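Local coordinates for acetaldehyde dehydrogenase (Acetylating) (Geobacillus thermoglucosidasius, PDB 5J78), which probably catalyses the NAD-dependent, coenzyme A-linked interconversion of acetaldehyde and acetyl-CoA, at residues Gly87-Glu90 / Asp91-Lys95; Ala257-Leu260 / Ile261-Lys265; Pro167-Ala170 / Lys171-Glu175; Val290-Leu293 / Lys294-Ala298. All coordinates share one frame; numbering follows the deposited sequence.

Contact 1: Gly87-Glu90 / Asp91-Lys95. With ACT (acetate ion), chain I.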
loop_
_atom_site.group_PDB
_atom_site.type_symbol
_atom_site.label_atom_id
_atom_site.label_comp_id
_atom_site.label_asym_id
_atom_site.label_seq_id
_atom_site.Cartn_x
_atom_site.Cartn_y
_atom_site.Cartn_z
ATOM N N GLY A 87 -12.980 26.754 23.308
ATOM C CA GLY A 87 -14.291 27.049 23.848
ATOM C C GLY A 87 -14.309 27.537 25.294
ATOM O O GLY A 87 -13.301 28.013 25.804
ATOM N N ASN A 88 -15.469 27.415 25.945
ATOM C CA ASN A 88 -15.661 27.847 27.335
ATOM C C ASN A 88 -16.599 26.903 28.065
ATOM O O ASN A 88 -17.410 26.229 27.437
ATOM C CB ASN A 88 -16.222 29.265 27.392
ATOM C CG ASN A 88 -17.599 29.366 26.778
ATOM O OD1 ASN A 88 -18.572 28.854 27.332
ATOM N ND2 ASN A 88 -17.693 30.015 25.626
ATOM N N VAL A 89 -16.513 26.884 29.393
ATOM C CA VAL A 89 -17.149 25.848 30.194
ATOM C C VAL A 89 -18.684 25.910 30.209
ATOM O O VAL A 89 -19.335 24.887 30.240
ATOM C CB VAL A 89 -16.632 25.892 31.634
ATOM C CG1 VAL A 89 -17.239 24.750 32.476
ATOM C CG2 VAL A 89 -15.128 25.754 31.629
ATOM N N GLU A 90 -19.234 27.116 30.192
ATOM C CA GLU A 90 -20.679 27.319 30.149
ATOM C C GLU A 90 -21.295 26.636 28.912
ATOM O O GLU A 90 -22.240 25.834 29.003
ATOM C CB GLU A 90 -20.969 28.830 30.148
ATOM C CG GLU A 90 -22.393 29.240 30.510
ATOM C CD GLU A 90 -22.528 30.746 30.741
ATOM O OE1 GLU A 90 -21.504 31.426 30.986
ATOM O OE2 GLU A 90 -23.667 31.253 30.674
ATOM N N ASP A 91 -20.735 26.944 27.754
ATOM C CA ASP A 91 -21.279 26.466 26.489
ATOM C C ASP A 91 -20.991 24.962 26.352
ATOM O O ASP A 91 -21.864 24.204 25.925
ATOM C CB ASP A 91 -20.710 27.289 25.328
ATOM C CG ASP A 91 -21.168 28.770 25.373
ATOM O OD1 ASP A 91 -22.082 29.089 26.170
ATOM O OD2 ASP A 91 -20.639 29.611 24.606
ATOM N N LYS A 92 -19.821 24.503 26.786
ATOM C CA LYS A 92 -19.532 23.066 26.706
ATOM C C LYS A 92 -20.484 22.290 27.605
ATOM O O LYS A 92 -20.880 21.156 27.268
ATOM C CB LYS A 92 -18.079 22.759 27.052
ATOM C CG LYS A 92 -17.103 23.092 25.903
ATOM C CD LYS A 92 -15.826 22.263 25.962
ATOM C CE LYS A 92 -14.769 22.689 24.960
ATOM N NZ LYS A 92 -15.131 22.443 23.550
ATOM N N THR A 93 -20.899 22.907 28.714
ATOM C CA THR A 93 -21.817 22.251 29.648
ATOM C C THR A 93 -23.181 22.091 28.961
ATOM O O THR A 93 -23.817 21.043 29.054
ATOM C CB THR A 93 -21.963 23.045 30.997
ATOM O OG1 THR A 93 -20.701 23.084 31.688
ATOM C CG2 THR A 93 -22.967 22.370 31.911
ATOM N N LEU A 94 -23.611 23.142 28.273
ATOM C CA LEU A 94 -24.838 23.126 27.490
ATOM C C LEU A 94 -24.772 22.088 26.373
ATOM O O LEU A 94 -25.745 21.382 26.108
ATOM C CB LEU A 94 -25.105 24.496 26.883
ATOM C CG LEU A 94 -25.535 25.588 27.856
ATOM C CD1 LEU A 94 -25.618 26.938 27.144
ATOM C CD2 LEU A 94 -26.875 25.234 28.494
ATOM N N LYS A 95 -23.622 22.020 25.715
ATOM C CA LYS A 95 -23.383 21.026 24.687
ATOM C C LYS A 95 -23.544 19.608 25.260
ATOM O O LYS A 95 -24.193 18.770 24.640
ATOM C CB LYS A 95 -21.990 21.225 24.075
ATOM C CG LYS A 95 -21.821 20.597 22.695
ATOM C CD LYS A 95 -20.384 20.605 22.197
ATOM C CE LYS A 95 -19.792 22.016 22.077
ATOM N NZ LYS A 95 -18.339 21.886 21.672
HETATM C C ACT I . -17.792 19.351 24.285
HETATM O O ACT I . -17.242 20.219 23.582
HETATM O OXT ACT I . -18.119 18.307 23.744
HETATM C CH3 ACT I . -18.098 19.576 25.731
#

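Contact 2: Ala257-Leu260 / Ile261-Lys265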
loop_
_atom_site.group_PDB
_atom_site.type_symbol
_atom_site.label_atom_id
_atom_site.label_comp_id
_atom_site.label_asym_id
_atom_site.label_seq_id
_atom_site.Cartn_x
_atom_site.Cartn_y
_atom_site.Cartn_z
ATOM N N ALA A 257 -32.771 38.259 14.004
ATOM C CA ALA A 257 -31.872 37.492 13.161
ATOM C C ALA A 257 -30.440 37.584 13.681
ATOM O O ALA A 257 -29.757 36.567 13.839
ATOM C CB ALA A 257 -31.949 37.987 11.737
ATOM N N VAL A 258 -30.004 38.807 13.966
ATOM C CA VAL A 258 -28.663 39.048 14.480
ATOM C C VAL A 258 -28.454 38.346 15.804
ATOM O O VAL A 258 -27.387 37.772 16.043
ATOM C CB VAL A 258 -28.382 40.566 14.666
ATOM C CG1 VAL A 258 -27.093 40.810 15.471
ATOM C CG2 VAL A 258 -28.278 41.223 13.338
ATOM N N GLN A 259 -29.462 38.414 16.667
ATOM C CA GLN A 259 -29.411 37.735 17.951
ATOM C C GLN A 259 -29.249 36.223 17.784
ATOM O O GLN A 259 -28.439 35.595 18.476
ATOM C CB GLN A 259 -30.673 38.052 18.757
ATOM C CG GLN A 259 -30.687 37.497 20.167
ATOM C CD GLN A 259 -31.097 36.035 20.234
ATOM O OE1 GLN A 259 -32.135 35.641 19.694
ATOM N NE2 GLN A 259 -30.279 35.218 20.899
ATOM N N LEU A 260 -30.022 35.627 16.884
ATOM C CA LEU A 260 -29.922 34.186 16.667
ATOM C C LEU A 260 -28.528 33.833 16.133
ATOM O O LEU A 260 -27.921 32.848 16.576
ATOM C CB LEU A 260 -31.019 33.694 15.704
ATOM C CG LEU A 260 -32.447 33.743 16.255
ATOM C CD1 LEU A 260 -33.502 33.727 15.143
ATOM C CD2 LEU A 260 -32.683 32.618 17.239
ATOM N N ILE A 261 -28.016 34.661 15.220
ATOM C CA ILE A 261 -26.718 34.423 14.587
ATOM C C ILE A 261 -25.560 34.552 15.581
ATOM O O ILE A 261 -24.643 33.728 15.589
ATOM C CB ILE A 261 -26.491 35.392 13.410
ATOM C CG1 ILE A 261 -27.376 34.997 12.219
ATOM C CG2 ILE A 261 -25.036 35.374 12.967
ATOM C CD1 ILE A 261 -27.499 36.100 11.159
ATOM N N ILE A 262 -25.606 35.569 16.438
ATOM C CA ILE A 262 -24.513 35.797 17.381
ATOM C C ILE A 262 -24.520 34.714 18.444
ATOM O O ILE A 262 -23.470 34.191 18.818
ATOM C CB ILE A 262 -24.598 37.206 18.035
ATOM C CG1 ILE A 262 -24.176 38.261 17.022
ATOM C CG2 ILE A 262 -23.702 37.290 19.258
ATOM C CD1 ILE A 262 -24.377 39.738 17.496
ATOM N N GLN A 263 -25.703 34.352 18.920
ATOM C CA GLN A 263 -25.782 33.280 19.894
ATOM C C GLN A 263 -25.198 31.970 19.321
ATOM O O GLN A 263 -24.462 31.254 20.002
ATOM C CB GLN A 263 -27.228 33.055 20.344
ATOM C CG GLN A 263 -27.318 32.152 21.578
ATOM C CD GLN A 263 -28.743 31.771 21.955
ATOM O OE1 GLN A 263 -29.709 32.102 21.257
ATOM N NE2 GLN A 263 -28.875 31.057 23.063
ATOM N N SER A 264 -25.528 31.677 18.070
ATOM C CA SER A 264 -25.077 30.455 17.413
ATOM C C SER A 264 -23.584 30.500 17.101
ATOM O O SER A 264 -22.864 29.527 17.346
ATOM C CB SER A 264 -25.877 30.222 16.116
ATOM O OG SER A 264 -25.256 29.258 15.291
ATOM N N LYS A 265 -23.130 31.626 16.549
ATOM C CA LYS A 265 -21.738 31.773 16.107
ATOM C C LYS A 265 -20.747 31.736 17.261
ATOM O O LYS A 265 -19.677 31.132 17.154
ATOM C CB LYS A 265 -21.574 33.077 15.319
ATOM C CG LYS A 265 -20.150 33.428 14.918
ATOM C CD LYS A 265 -19.469 32.288 14.184
ATOM C CE LYS A 265 -18.334 32.787 13.375
ATOM N NZ LYS A 265 -17.629 31.652 12.699
HETATM O O HOH W 1 -29.331 30.857 18.013
#

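Contact 3: Pro167-Ala170 / Lys171-Glu175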
loop_
_atom_site.group_PDB
_atom_site.type_symbol
_atom_site.label_atom_id
_atom_site.label_comp_id
_atom_site.label_asym_id
_atom_site.label_seq_id
_atom_site.Cartn_x
_atom_site.Cartn_y
_atom_site.Cartn_z
ATOM N N PRO A 167 -5.840 13.028 19.726
ATOM C CA PRO A 167 -4.815 13.066 20.782
ATOM C C PRO A 167 -4.890 14.298 21.721
ATOM O O PRO A 167 -4.584 14.186 22.909
ATOM C CB PRO A 167 -3.508 13.073 19.992
ATOM C CG PRO A 167 -3.849 12.452 18.701
ATOM C CD PRO A 167 -5.254 12.859 18.389
ATOM N N SER A 168 -5.344 15.442 21.221
ATOM C CA SER A 168 -5.387 16.636 22.064
ATOM C C SER A 168 -6.593 16.643 23.033
ATOM O O SER A 168 -6.768 17.591 23.824
ATOM C CB SER A 168 -5.403 17.895 21.192
ATOM O OG SER A 168 -6.662 18.071 20.585
ATOM N N ALA A 169 -7.405 15.586 22.982
ATOM C CA ALA A 169 -8.576 15.456 23.849
ATOM C C ALA A 169 -8.692 14.056 24.475
ATOM O O ALA A 169 -9.784 13.631 24.863
ATOM C CB ALA A 169 -9.860 15.795 23.052
ATOM N N ALA A 170 -7.573 13.346 24.600
ATOM C CA ALA A 170 -7.620 11.956 25.081
ATOM C C ALA A 170 -8.194 11.779 26.490
ATOM O O ALA A 170 -9.002 10.874 26.730
ATOM C CB ALA A 170 -6.247 11.347 25.018
ATOM N N LYS A 171 -7.820 12.646 27.423
ATOM C CA LYS A 171 -8.275 12.484 28.806
ATOM C C LYS A 171 -9.761 12.803 29.012
ATOM O O LYS A 171 -10.467 12.054 29.672
ATOM C CB LYS A 171 -7.437 13.358 29.737
ATOM C CG LYS A 171 -6.015 12.858 29.933
ATOM C CD LYS A 171 -5.174 13.898 30.626
ATOM C CE LYS A 171 -3.725 13.464 30.718
ATOM N NZ LYS A 171 -2.825 14.487 30.119
ATOM N N CYS A 172 -10.253 13.904 28.460
ATOM C CA CYS A 172 -11.666 14.214 28.661
ATOM C C CYS A 172 -12.567 13.208 27.904
ATOM O O CYS A 172 -13.639 12.839 28.393
ATOM C CB CYS A 172 -11.971 15.650 28.246
ATOM S SG CYS A 172 -11.774 15.996 26.516
ATOM N N THR A 173 -12.122 12.747 26.733
ATOM C CA THR A 173 -12.869 11.735 25.961
ATOM C C THR A 173 -12.962 10.411 26.749
ATOM O O THR A 173 -14.042 9.843 26.907
ATOM C CB THR A 173 -12.217 11.490 24.553
ATOM O OG1 THR A 173 -12.109 12.734 23.849
ATOM C CG2 THR A 173 -13.067 10.533 23.695
ATOM N N ALA A 174 -11.832 9.926 27.249
ATOM C CA ALA A 174 -11.831 8.716 28.054
ATOM C C ALA A 174 -12.661 8.873 29.335
ATOM O O ALA A 174 -13.312 7.924 29.755
ATOM C CB ALA A 174 -10.398 8.309 28.388
ATOM N N GLU A 175 -12.661 10.051 29.957
ATOM C CA GLU A 175 -13.443 10.241 31.188
ATOM C C GLU A 175 -14.937 10.176 30.865
ATOM O O GLU A 175 -15.714 9.577 31.614
ATOM C CB GLU A 175 -13.079 11.576 31.884
ATOM C CG GLU A 175 -13.906 11.934 33.159
ATOM C CD GLU A 175 -13.872 10.881 34.273
ATOM O OE1 GLU A 175 -13.006 9.979 34.266
ATOM O OE2 GLU A 175 -14.726 10.960 35.183
#

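Contact 4: Val290-Leu293 / Lys294-Ala298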
loop_
_atom_site.group_PDB
_atom_site.type_symbol
_atom_site.label_atom_id
_atom_site.label_comp_id
_atom_site.label_asym_id
_atom_site.label_seq_id
_atom_site.Cartn_x
_atom_site.Cartn_y
_atom_site.Cartn_z
ATOM N N VAL A 290 -25.447 45.984 9.986
ATOM C CA VAL A 290 -24.154 46.345 10.561
ATOM C C VAL A 290 -24.331 47.013 11.936
ATOM O O VAL A 290 -23.634 46.693 12.904
ATOM C CB VAL A 290 -23.379 47.293 9.615
ATOM C CG1 VAL A 290 -22.215 47.995 10.343
ATOM C CG2 VAL A 290 -22.855 46.541 8.416
ATOM N N ALA A 291 -25.287 47.928 12.018
ATOM C CA ALA A 291 -25.488 48.688 13.237
ATOM C C ALA A 291 -26.034 47.768 14.317
ATOM O O ALA A 291 -25.614 47.831 15.474
ATOM C CB ALA A 291 -26.434 49.881 12.978
ATOM N N GLU A 292 -26.947 46.882 13.934
ATOM C CA GLU A 292 -27.503 45.939 14.888
ATOM C C GLU A 292 -26.431 44.946 15.388
ATOM O O GLU A 292 -26.411 44.581 16.569
ATOM C CB GLU A 292 -28.682 45.197 14.263
ATOM C CG GLU A 292 -29.493 44.391 15.253
ATOM C CD GLU A 292 -30.210 45.264 16.266
ATOM O OE1 GLU A 292 -30.925 46.194 15.841
ATOM O OE2 GLU A 292 -30.064 45.021 17.483
ATOM N N LEU A 293 -25.535 44.529 14.497
ATOM C CA LEU A 293 -24.434 43.638 14.878
ATOM C C LEU A 293 -23.497 44.356 15.865
ATOM O O LEU A 293 -23.094 43.791 16.891
ATOM C CB LEU A 293 -23.638 43.173 13.648
ATOM C CG LEU A 293 -24.171 41.966 12.849
ATOM C CD1 LEU A 293 -23.606 41.967 11.419
ATOM C CD2 LEU A 293 -23.827 40.643 13.555
ATOM N N LYS A 294 -23.134 45.595 15.544
ATOM C CA LYS A 294 -22.308 46.387 16.455
ATOM C C LYS A 294 -22.988 46.511 17.811
ATOM O O LYS A 294 -22.349 46.322 18.848
ATOM C CB LYS A 294 -22.011 47.767 15.856
ATOM C CG LYS A 294 -20.900 47.748 14.799
ATOM C CD LYS A 294 -20.610 49.131 14.274
ATOM C CE LYS A 294 -19.423 49.152 13.365
ATOM N NZ LYS A 294 -19.293 50.485 12.700
ATOM N N GLN A 295 -24.288 46.798 17.803
ATOM C CA GLN A 295 -25.028 46.985 19.043
ATOM C C GLN A 295 -25.032 45.736 19.898
ATOM O O GLN A 295 -25.123 45.819 21.123
ATOM C CB GLN A 295 -26.471 47.416 18.742
ATOM C CG GLN A 295 -27.241 47.919 19.951
ATOM C CD GLN A 295 -26.782 49.300 20.428
ATOM O OE1 GLN A 295 -26.435 50.177 19.625
ATOM N NE2 GLN A 295 -26.779 49.495 21.740
ATOM N N GLN A 296 -24.924 44.574 19.263
ATOM C CA GLN A 296 -25.007 43.304 19.985
ATOM C C GLN A 296 -23.625 42.661 20.218
ATOM O O GLN A 296 -23.532 41.504 20.653
ATOM C CB GLN A 296 -25.936 42.331 19.229
ATOM C CG GLN A 296 -27.405 42.775 19.193
ATOM C CD GLN A 296 -28.406 41.671 18.806
ATOM O OE1 GLN A 296 -28.274 40.513 19.220
ATOM N NE2 GLN A 296 -29.426 42.041 18.025
ATOM N N GLY A 297 -22.554 43.398 19.919
ATOM C CA GLY A 297 -21.222 42.984 20.336
ATOM C C GLY A 297 -20.228 42.642 19.248
ATOM O O GLY A 297 -19.122 42.180 19.545
ATOM N N ALA A 298 -20.590 42.880 17.993
ATOM C CA ALA A 298 -19.665 42.625 16.885
ATOM C C ALA A 298 -18.674 43.770 16.718
ATOM O O ALA A 298 -19.057 44.928 16.804
ATOM C CB ALA A 298 -20.425 42.416 15.574
#

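Contact 1: Gly87-Glu90 / Asp91-Lys95
Asn-88 caps the helix that starts after it, and Asp-91 answers it side chain to side chain. The amide oxygen OD1 of Asn-88 takes the backbone N-H of Asp-91 at 2.9 Å, nearly straight at 165°. Its other end, ND2, gives a hydrogen to Asp-91 OD2 at 3.1 Å; OD2 lies close to the plane of the Asn-88 amide, while ND2 comes to it from above the carboxylate plane. With CG of Asn-88 held between the backbone N and the carbonyl carbon (chi1 64°), both ends of the amide face the first turn. Asp-91 OD2 also accepts from the backbone N of Asp-268, so this side is tightly gripped. Asp-268 also forms salt bridges with Lys-92 and Lys-95, whose NZ atoms both donate to one oxygen of an acetate probably left from the crystallisation liquor. Equally firm is Val-89 O, which accepts from Thr-93 N and OG1 on opposite faces of its carbonyl plane, and the carboxylate of Glu-90 forms a salt bridge with Lys-476 of the second subunit. The open side is the side chain of Val-89, exposed, its CG1 only brushing Thr-93 OG1 at 3.9 Å. The Asn-88 to Asp-91 pairing is a side-chain N-cap at the start of helix 89-107.

Contact 2: Ala257-Leu260 / Ile261-Lys265
Four successive i to i+4 backbone bonds, from Ile-261 N to Ala-257 O through Ser-264 N to Leu-260 O, keep this last part of helix 254-265 regularly alpha-helical. Along one side, Val-258 and Ile-262 run side by side in the same direction, and CG1 of Val-258 meets CD1 of Ile-262 at 3.6 Å. CG1 of the valine lies anti to its own nitrogen (chi1 168°), which leans that methyl toward the next turn. Gln-259 and Gln-263 form a polar pair one residue further round. Gln-259 NE2 donates to Gln-263 OE1 at 3.2 Å, the oxygen lying near the plane of the donor amide, whereas the donor stands above the acceptor carbonyl plane; the two amides are turned 50° apart. The bond is bent, with an N-H...O angle of 147°. Both amides have further partners: OE1 of Gln-259 accepts from Lys-256, and NE2 of Gln-263 donates to the Met-473 carbonyl of the second subunit. Replacing Gln-259 with a leucine would probably leave Gln-263 OE1 without this donor and Lys-256 without its acceptor. A water donates to Leu-260 O at 2.8 Å. The valine-isoleucine side lies on Leu-293 of helix 286-295 and on Gln-296, while Ala-257, Leu-260 and Ile-261 rest on His-399 of strand 395-399 and Ser-264 touches Thr-424 of helix 424-428.

Contact 3: Pro167-Ala170 / Lys171-Glu175
Thr-173 holds the carbonyl of Ala-169 with two donors at once. Its backbone N gives the usual helical bond to Ala-169 O at 3.1 Å, almost in line with the C=O, and its hydroxyl OG1 adds a shorter one of 2.7 Å to the same oxygen, arriving from above the carbonyl plane. The hydroxyl can fold back because OG1 stands beside its own nitrogen, opposite the carbonyl carbon (chi1 -55°). The methyl of Ala-169 meets OG1 of Thr-173 at 3.9 Å and SG of Cys-172 at 4.0 Å, so both side chains flank this first residue of the turn. One step on, Ala-174 N bonds to Ala-170 O at 3.0 Å, and the CB of Ala-174 comes to 3.4 Å from the same Ala-170 O. A valine in place of Thr-173 would probably cost Ala-169 O the hydroxyl bond, leaving the oxygen less firmly held.

Further out, Glu-83 of helix 55-84 positions the start of the helix, since its carboxylate accepts from the backbone N of both Lys-171 and Cys-172. Cys-172 packs on Met-79 and Ala-80 of the same helix, and Thr-173 lies against Pro-143 and Val-147 of helix 143-156 and Cys-196 of strand 194-196. Ala-169, at the N-cap position, has no polar side chain to offer; the N-H groups of Lys-171 and Cys-172 are instead met by OE2 and OE1 of Glu-83, whose negative charge would probably be favourable beside the positive end of the helix dipole.

Contact 4: Val290-Leu293 / Lys294-Ala298
Val-290 meets Lys-294 one turn later: its carbonyl O takes the lysine N-H at 2.9 Å, and CB and CG of the extended lysine chain lie against the same oxygen. Ala-291 contributes through its backbone, with O accepting from Gln-295 N. Glu-292 carries the polar side-chain contact. Its carboxylate OE2 accepts from NE2 of Gln-296 at 3.1 Å in a nearly straight bond (164°), on the anti side and somewhat out of the carboxylate plane, with the donor amide almost coplanar with the bond and turned 74° from the acid. The glutamate begins with CG anti to its nitrogen and then bends at chi2 (66°), which swings the acid back toward the turn that follows. NE2 of Gln-296 also donates to Ala-255 O, so both the acid and the neighbouring helix 254-265 orient this amide. The backbone bond from Gln-296 N to Glu-292 O is weak, a sign that the helix is already coming to an end.

Leu-293 closes the segment. Its carbonyl O accepts from Ala-298 N at 2.9 Å, a donor standing above the carbonyl plane, and its CB packs on the Ala-298 methyl at 3.8 Å. The rest of the leucine faces Phe-300 and Phe-370. Gly-297 adopts a positive phi, where a CB would collide with the oxygen of the preceding peptide, and its N bonds to Lys-294 O at 3.1 Å. Together with the bond from Ala-298 N to Leu-293 O, this makes a Schellman motif, which ends helix 286-295 and leads directly into strand 298-300, the edge strand of the parallel sheet within the chain.

How the contacts relate
Along the chain contact 1 is followed by contacts 3, 2 and 4. Contacts 2 and 4 lie closest, with centres about 11 Å apart, and they alone touch: Gln-296 packs on helix 254-265. That helix touches strand 395-399 of the seven-stranded parallel sheet, while helix 286-295 packs on its strand 367-373 and leads into its edge strand 298-300. Contacts 1 and 3, with centres about 16 Å apart, both pack on helix 55-84. Contacts 1 and 2, about 17 Å between centres, both reach the second subunit. Contacts 3 and 4 are farthest apart, about 37 Å between centres. Two helix starts (contacts 1 and 3) and the closing turns of two helices (contacts 2 and 4) are thus spread through the subunit.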